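Local coordinates for 3-keto-5-aminohexanoate cleavage protein (Archaeoglobus fulgidus, PDB 3LOT), which probably cleaves 3-keto-5-aminohexanoate in a zinc-dependent transferase reaction typical of the beta-keto acid cleavage enzymes, at the interface of chains A and B and the interface of chains A and C. Coordinates in Å, arbitrary orientation; residue numbers count along the deposited sequence, not the author numbering. Chains: chain A/B/C, uncharacterized protein.

Contact 1: the interface of chains A and B. Residues chain A 118, 149, 151-153; chain B 119-120, 149.
The guanidinium of A:Arg151 meets B:Val149 through NH1, which lies 3.4 Å from methyl CG2 of the valine. One face of the guanidinium carries CG2 of A:Thr153, displaced toward the rim. Water 1 sits at the edge, in the plane. It links A:Arg151 NH1 to the backbone N of B:Val149. The arginine chain is extended from CG to NE and crosses the valine at a slant.

The second flat group is the side-chain amide of B:Asn120, and both of its ends are used. ND2 donates to the backbone O of A:Asn152 at 2.9 Å, with the acceptor close to the amide plane. OD1 accepts from the hydroxyl OG of A:Ser118 at 2.6 Å. That donor is tilted 28° from the carbonyl plane. The two bonds together should fix the rotation of the amide. OG of A:Ser118 is turned opposite its own carbonyl carbon (chi1 -60°), where it meets both OD1 of B:Asn120 and the backbone N of A:Asn152. It accepts from that N, so the hydroxyl both donates and accepts.

The two Val149 residues reach toward each other tip to tip near the two-fold axis. Water 2 bridges A:Ser118 O and the backbone N of B:Asn120, 2.8 Å from the latter.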
loop_
_atom_site.group_PDB
_atom_site.type_symbol
_atom_site.label_atom_id
_atom_site.label_comp_id
_atom_site.label_asym_id
_atom_site.label_seq_id
_atom_site.Cartn_x
_atom_site.Cartn_y
_atom_site.Cartn_z
ATOM N N SER A 118 -17.671 16.342 8.009
ATOM C CA SER A 118 -18.980 15.818 8.395
ATOM C C SER A 118 -18.998 14.313 8.202
ATOM O O SER A 118 -18.483 13.811 7.213
ATOM C CB SER A 118 -20.070 16.513 7.578
ATOM O OG SER A 118 -20.049 17.938 7.813
ATOM N N VAL A 149 -25.903 13.324 12.319
ATOM C CA VAL A 149 -24.645 13.676 11.661
ATOM C C VAL A 149 -23.686 14.428 12.595
ATOM O O VAL A 149 -24.059 15.389 13.275
ATOM C CB VAL A 149 -24.863 14.457 10.334
ATOM C CG1 VAL A 149 -23.488 14.929 9.793
ATOM C CG2 VAL A 149 -25.598 13.546 9.285
ATOM N N ARG A 151 -21.524 17.071 12.361
ATOM C CA ARG A 151 -21.506 18.095 11.323
ATOM C C ARG A 151 -20.295 19.005 11.453
ATOM O O ARG A 151 -20.099 19.660 12.475
ATOM C CB ARG A 151 -22.776 18.947 11.422
ATOM C CG ARG A 151 -22.961 19.905 10.279
ATOM C CD ARG A 151 -24.128 20.851 10.579
ATOM N NE ARG A 151 -24.285 21.809 9.500
ATOM C CZ ARG A 151 -24.973 21.581 8.381
ATOM N NH1 ARG A 151 -25.547 20.415 8.173
ATOM N NH2 ARG A 151 -25.067 22.527 7.455
ATOM N N ASN A 152 -19.470 19.009 10.411
ATOM C CA ASN A 152 -18.361 19.933 10.297
ATOM C C ASN A 152 -18.151 20.266 8.834
ATOM O O ASN A 152 -17.268 19.688 8.156
ATOM C CB ASN A 152 -17.075 19.346 10.877
ATOM C CG ASN A 152 -17.249 18.815 12.257
ATOM O OD1 ASN A 152 -17.151 19.569 13.245
ATOM N ND2 ASN A 152 -17.525 17.495 12.363
ATOM N N THR A 153 -18.944 21.233 8.358
ATOM C CA THR A 153 -18.912 21.695 6.959
ATOM C C THR A 153 -17.736 22.633 6.687
ATOM O O THR A 153 -17.143 23.260 7.608
ATOM C CB THR A 153 -20.241 22.415 6.592
ATOM O OG1 THR A 153 -20.346 23.656 7.304
ATOM C CG2 THR A 153 -21.487 21.536 6.975
HETATM N N MSE B 119 -21.343 13.035 4.421
HETATM C CA MSE B 119 -20.091 13.713 4.025
HETATM C C MSE B 119 -20.337 15.159 3.615
HETATM O O MSE B 119 -21.442 15.506 3.209
HETATM C CB MSE B 119 -19.443 13.020 2.832
HETATM C CG MSE B 119 -20.352 12.904 1.611
HETATM SE SE MSE B 119 -19.718 11.807 0.139
HETATM C CE MSE B 119 -18.089 12.770 -0.403
ATOM N N ASN B 120 -19.289 15.976 3.698
ATOM C CA ASN B 120 -19.275 17.251 2.977
ATOM C C ASN B 120 -19.194 16.893 1.464
ATOM O O ASN B 120 -18.622 15.869 1.078
ATOM C CB ASN B 120 -18.088 18.104 3.392
ATOM C CG ASN B 120 -18.183 18.602 4.840
ATOM O OD1 ASN B 120 -19.241 18.596 5.450
ATOM N ND2 ASN B 120 -17.068 19.102 5.358
ATOM N N VAL B 149 -24.563 19.236 4.234
ATOM C CA VAL B 149 -24.123 17.861 4.338
ATOM C C VAL B 149 -24.910 17.000 3.371
ATOM O O VAL B 149 -26.124 17.126 3.257
ATOM C CB VAL B 149 -24.308 17.320 5.756
ATOM C CG1 VAL B 149 -24.018 15.823 5.813
ATOM C CG2 VAL B 149 -23.438 18.107 6.732
HETATM O O HOH W 1 -26.965 20.336 5.653
HETATM O O HOH W 2 -17.057 15.398 5.241
#

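Contact 2: the interface of chains A and B. Residues chain A 120, 122, 124, 206-207; chain B 154, 183, 186.
This is a two-fold interface between identical subunits, and it joins chains A and B within the deposited assembly of four. The protein belongs to the beta-keto acid cleavage enzymes, a zinc-dependent TIM-barrel family. The A-B pair may also form in solution.

A:Leu206, from a loop, pushes its branched end against two aromatic rings of chain B. B:Phe154 stands at the start of helix 154-166, and B:Phe186 lies on helix 178-189. CD1 of A:Leu206 sits over the face of B:Phe186, 3.9 Å from the ring centroid. The same methyl touches CZ of B:Phe154 at 3.6 Å. CD2 reaches the far end of the B:Phe186 ring, 3.8 Å from CZ. CG of A:Leu206 points away from its backbone N (chi1 179°), which carries both methyls toward chain B.

A:Asn120 and A:Ala122 flank the B:Phe154 ring. CB of A:Ala122 lies 3.7 Å from CD2 of the ring. A:Asn120 does its touching through CB, 3.7 Å from CE2 of B:Phe154. Its amide is turned 54° from the ring plane, and ND2 stands over one face near the rim.

Beside this apolar cluster, B:Asn183 faces A:Gly207 through two waters. Water 3 joins OD1 to the glycine N, lying 2.7 Å from B:Asn183 OD1. Water 4 joins ND2 to the glycine O.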
loop_
_atom_site.group_PDB
_atom_site.type_symbol
_atom_site.label_atom_id
_atom_site.label_comp_id
_atom_site.label_asym_id
_atom_site.label_seq_id
_atom_site.Cartn_x
_atom_site.Cartn_y
_atom_site.Cartn_z
ATOM N N ASN A 120 -20.977 10.235 9.578
ATOM C CA ASN A 120 -21.657 9.436 10.552
ATOM C C ASN A 120 -20.691 9.166 11.706
ATOM O O ASN A 120 -19.475 9.063 11.519
ATOM C CB ASN A 120 -22.259 8.132 9.957
ATOM C CG ASN A 120 -23.297 8.414 8.847
ATOM O OD1 ASN A 120 -23.890 9.501 8.779
ATOM N ND2 ASN A 120 -23.520 7.424 7.986
ATOM N N ALA A 122 -21.459 6.797 14.929
ATOM C CA ALA A 122 -22.556 6.030 15.506
ATOM C C ALA A 122 -22.054 5.099 16.607
ATOM O O ALA A 122 -21.071 4.322 16.436
ATOM C CB ALA A 122 -23.294 5.256 14.423
ATOM N N HIS A 124 -24.614 3.511 18.674
ATOM C CA HIS A 124 -25.744 2.620 19.009
ATOM C C HIS A 124 -25.359 1.132 19.233
ATOM O O HIS A 124 -26.069 0.401 19.949
ATOM C CB HIS A 124 -26.885 2.699 17.974
ATOM C CG HIS A 124 -26.500 2.291 16.588
ATOM N ND1 HIS A 124 -25.777 3.107 15.741
ATOM C CD2 HIS A 124 -26.771 1.165 15.891
ATOM C CE1 HIS A 124 -25.607 2.485 14.585
ATOM N NE2 HIS A 124 -26.180 1.298 14.658
ATOM N N LEU A 206 -17.357 4.107 14.097
ATOM C CA LEU A 206 -18.335 3.591 13.121
ATOM C C LEU A 206 -18.846 4.843 12.405
ATOM O O LEU A 206 -19.551 5.672 12.997
ATOM C CB LEU A 206 -19.501 2.802 13.769
ATOM C CG LEU A 206 -20.588 2.254 12.850
ATOM C CD1 LEU A 206 -20.046 1.333 11.733
ATOM C CD2 LEU A 206 -21.624 1.546 13.720
ATOM N N GLY A 207 -18.454 4.955 11.147
ATOM C CA GLY A 207 -18.609 6.151 10.347
ATOM C C GLY A 207 -17.270 6.680 9.843
ATOM O O GLY A 207 -17.216 7.541 8.969
ATOM N N PHE B 154 -26.706 6.009 9.236
ATOM C CA PHE B 154 -26.983 4.578 9.388
ATOM C C PHE B 154 -28.485 4.258 9.465
ATOM O O PHE B 154 -28.915 3.248 8.886
ATOM C CB PHE B 154 -26.227 3.925 10.546
ATOM C CG PHE B 154 -24.762 3.765 10.268
ATOM C CD1 PHE B 154 -24.324 2.783 9.404
ATOM C CD2 PHE B 154 -23.825 4.623 10.825
ATOM C CE1 PHE B 154 -22.971 2.650 9.088
ATOM C CE2 PHE B 154 -22.482 4.461 10.518
ATOM C CZ PHE B 154 -22.072 3.497 9.637
ATOM N N ASN B 183 -18.354 1.352 6.303
ATOM C CA ASN B 183 -19.810 1.392 6.549
ATOM C C ASN B 183 -20.521 0.276 5.783
ATOM O O ASN B 183 -21.462 -0.364 6.277
ATOM C CB ASN B 183 -20.427 2.720 6.126
ATOM C CG ASN B 183 -19.875 3.915 6.906
ATOM O OD1 ASN B 183 -19.213 3.752 7.950
ATOM N ND2 ASN B 183 -20.158 5.115 6.415
ATOM N N PHE B 186 -19.971 -3.065 7.363
ATOM C CA PHE B 186 -20.849 -3.130 8.528
ATOM C C PHE B 186 -22.268 -3.525 8.137
ATOM O O PHE B 186 -22.824 -4.436 8.685
ATOM C CB PHE B 186 -20.843 -1.791 9.253
ATOM C CG PHE B 186 -21.758 -1.724 10.444
ATOM C CD1 PHE B 186 -21.438 -2.370 11.628
ATOM C CD2 PHE B 186 -22.954 -1.041 10.362
ATOM C CE1 PHE B 186 -22.279 -2.279 12.723
ATOM C CE2 PHE B 186 -23.796 -0.954 11.462
ATOM C CZ PHE B 186 -23.453 -1.579 12.630
HETATM O O HOH W 3 -17.013 3.139 9.459
HETATM O O HOH W 4 -18.426 7.116 6.771
#

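Contact 3: the interface of chains A and C. Residues chain A 213, 249, 252-253; chain C 213, 249, 252-253.
A:Leu249 and C:Leu249 meet methyl to methyl where helices 243-252 of the two chains face each other. Their CD1 atoms are 3.5 Å apart, tighter than usual for carbons. The two side chains approach at a slant rather than end on. In A:Leu249 the second torsion (chi2 64°) selects CD1, rather than CD2, as the branch that meets the other chain.

The isoleucines meet at ordinary contact distance. A:Ile252 and C:Ile252 reach toward each other tip to tip, with their CD1 atoms 4.0 Å apart. Each CD1 also touches the helix backbone opposite: that of A:Ile252 lies 3.7 Å from the N of C:Leu249. In A:Ile252 the second torsion is nearly extended (chi2 161°), and this carries the methyl across to the partner helix.

The valine contacts are wider than the leucine pair. A:Val213, at the first turn of helix 213-227, uses CG2 at 4.1 Å from CG of C:Met253 and equally far from CG2 of C:Ile252. It crosses both side chains at about a right angle, and it still hides 51 Å² against chain C. C:Val213 makes matching contacts with A:Ile252 and A:Met253. Both methionines are selenomethionine in the crystal. They touch the valines through CG, partway along the side chain.

The patch offers mainly branched aliphatic groups from both chains in a symmetric match. It joins chains A and C in the deposited tetramer, and it may do so in the natural assembly.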
loop_
_atom_site.group_PDB
_atom_site.type_symbol
_atom_site.label_atom_id
_atom_site.label_comp_id
_atom_site.label_asym_id
_atom_site.label_seq_id
_atom_site.Cartn_x
_atom_site.Cartn_y
_atom_site.Cartn_z
ATOM N N VAL A 213 -3.663 -2.017 10.452
ATOM C CA VAL A 213 -2.319 -1.453 10.230
ATOM C C VAL A 213 -2.297 -0.717 8.883
ATOM O O VAL A 213 -1.766 0.361 8.793
ATOM C CB VAL A 213 -1.219 -2.526 10.341
ATOM C CG1 VAL A 213 0.099 -1.934 10.003
ATOM C CG2 VAL A 213 -1.208 -3.074 11.755
ATOM N N LEU A 249 2.203 1.270 17.238
ATOM C CA LEU A 249 2.492 1.392 15.795
ATOM C C LEU A 249 2.866 2.857 15.442
ATOM O O LEU A 249 3.825 3.107 14.727
ATOM C CB LEU A 249 1.295 0.919 14.989
ATOM C CG LEU A 249 1.347 1.147 13.466
ATOM C CD1 LEU A 249 2.474 0.352 12.859
ATOM C CD2 LEU A 249 -0.034 0.793 12.831
ATOM N N ILE A 252 6.317 3.636 16.576
ATOM C CA ILE A 252 7.265 3.015 15.653
ATOM C C ILE A 252 7.428 3.845 14.367
ATOM O O ILE A 252 8.499 3.898 13.797
ATOM C CB ILE A 252 6.826 1.529 15.308
ATOM C CG1 ILE A 252 6.954 0.609 16.529
ATOM C CG2 ILE A 252 7.578 1.023 14.084
ATOM C CD1 ILE A 252 6.169 -0.671 16.450
HETATM N N MSE A 253 6.340 4.445 13.895
HETATM C CA MSE A 253 6.325 5.240 12.686
HETATM C C MSE A 253 6.733 6.709 12.945
HETATM O O MSE A 253 6.641 7.540 12.030
HETATM C CB MSE A 253 4.899 5.243 12.070
HETATM C CG MSE A 253 4.433 3.910 11.511
HETATM SE SE MSE A 253 2.610 3.845 11.035
HETATM C CE MSE A 253 2.554 5.355 9.781
ATOM N N VAL C 213 8.622 0.444 7.429
ATOM C CA VAL C 213 7.322 -0.097 7.769
ATOM C C VAL C 213 6.601 -0.527 6.486
ATOM O O VAL C 213 6.027 -1.594 6.449
ATOM C CB VAL C 213 6.498 0.943 8.582
ATOM C CG1 VAL C 213 5.032 0.520 8.764
ATOM C CG2 VAL C 213 7.188 1.125 9.959
ATOM N N LEU C 249 6.408 -4.193 15.422
ATOM C CA LEU C 249 5.506 -4.125 14.277
ATOM C C LEU C 249 4.928 -5.516 13.923
ATOM O O LEU C 249 3.703 -5.688 13.784
ATOM C CB LEU C 249 6.231 -3.532 13.068
ATOM C CG LEU C 249 5.479 -3.428 11.750
ATOM C CD1 LEU C 249 4.184 -2.513 11.914
ATOM C CD2 LEU C 249 6.432 -2.871 10.647
ATOM N N ILE C 252 2.388 -6.667 16.351
ATOM C CA ILE C 252 1.178 -5.886 16.207
ATOM C C ILE C 252 0.376 -6.448 14.993
ATOM O O ILE C 252 -0.860 -6.469 14.998
ATOM C CB ILE C 252 1.514 -4.382 16.034
ATOM C CG1 ILE C 252 2.010 -3.798 17.367
ATOM C CG2 ILE C 252 0.294 -3.574 15.520
ATOM C CD1 ILE C 252 2.722 -2.506 17.223
HETATM N N MSE C 253 1.083 -6.899 13.975
HETATM C CA MSE C 253 0.460 -7.412 12.752
HETATM C C MSE C 253 0.082 -8.871 12.897
HETATM O O MSE C 253 -0.358 -9.478 11.946
HETATM C CB MSE C 253 1.413 -7.278 11.561
HETATM C CG MSE C 253 1.734 -5.842 11.161
HETATM SE SE MSE C 253 3.163 -5.686 9.911
HETATM C CE MSE C 253 2.524 -6.885 8.514
#

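Contacts 1 and 2 belong to the same A-B interface, with C-alpha centres about 14 Å apart. Asn120 serves both, from chain B in contact 1 and from chain A in contact 2. Thr153 of contact 1 and Phe154 of contact 2 are sequence neighbours, but here come from different copies. Contact 3 lies on the separate A-C interface, about 31 Å from contact 1 and 26 Å from contact 2. The loop carrying Leu206 and Gly207 in contact 2 leads toward helix 213-227, which begins at Val213 of contact 3. Chain A therefore uses two distinct surfaces, consistent with the deposited tetramer, which may be the natural assembly.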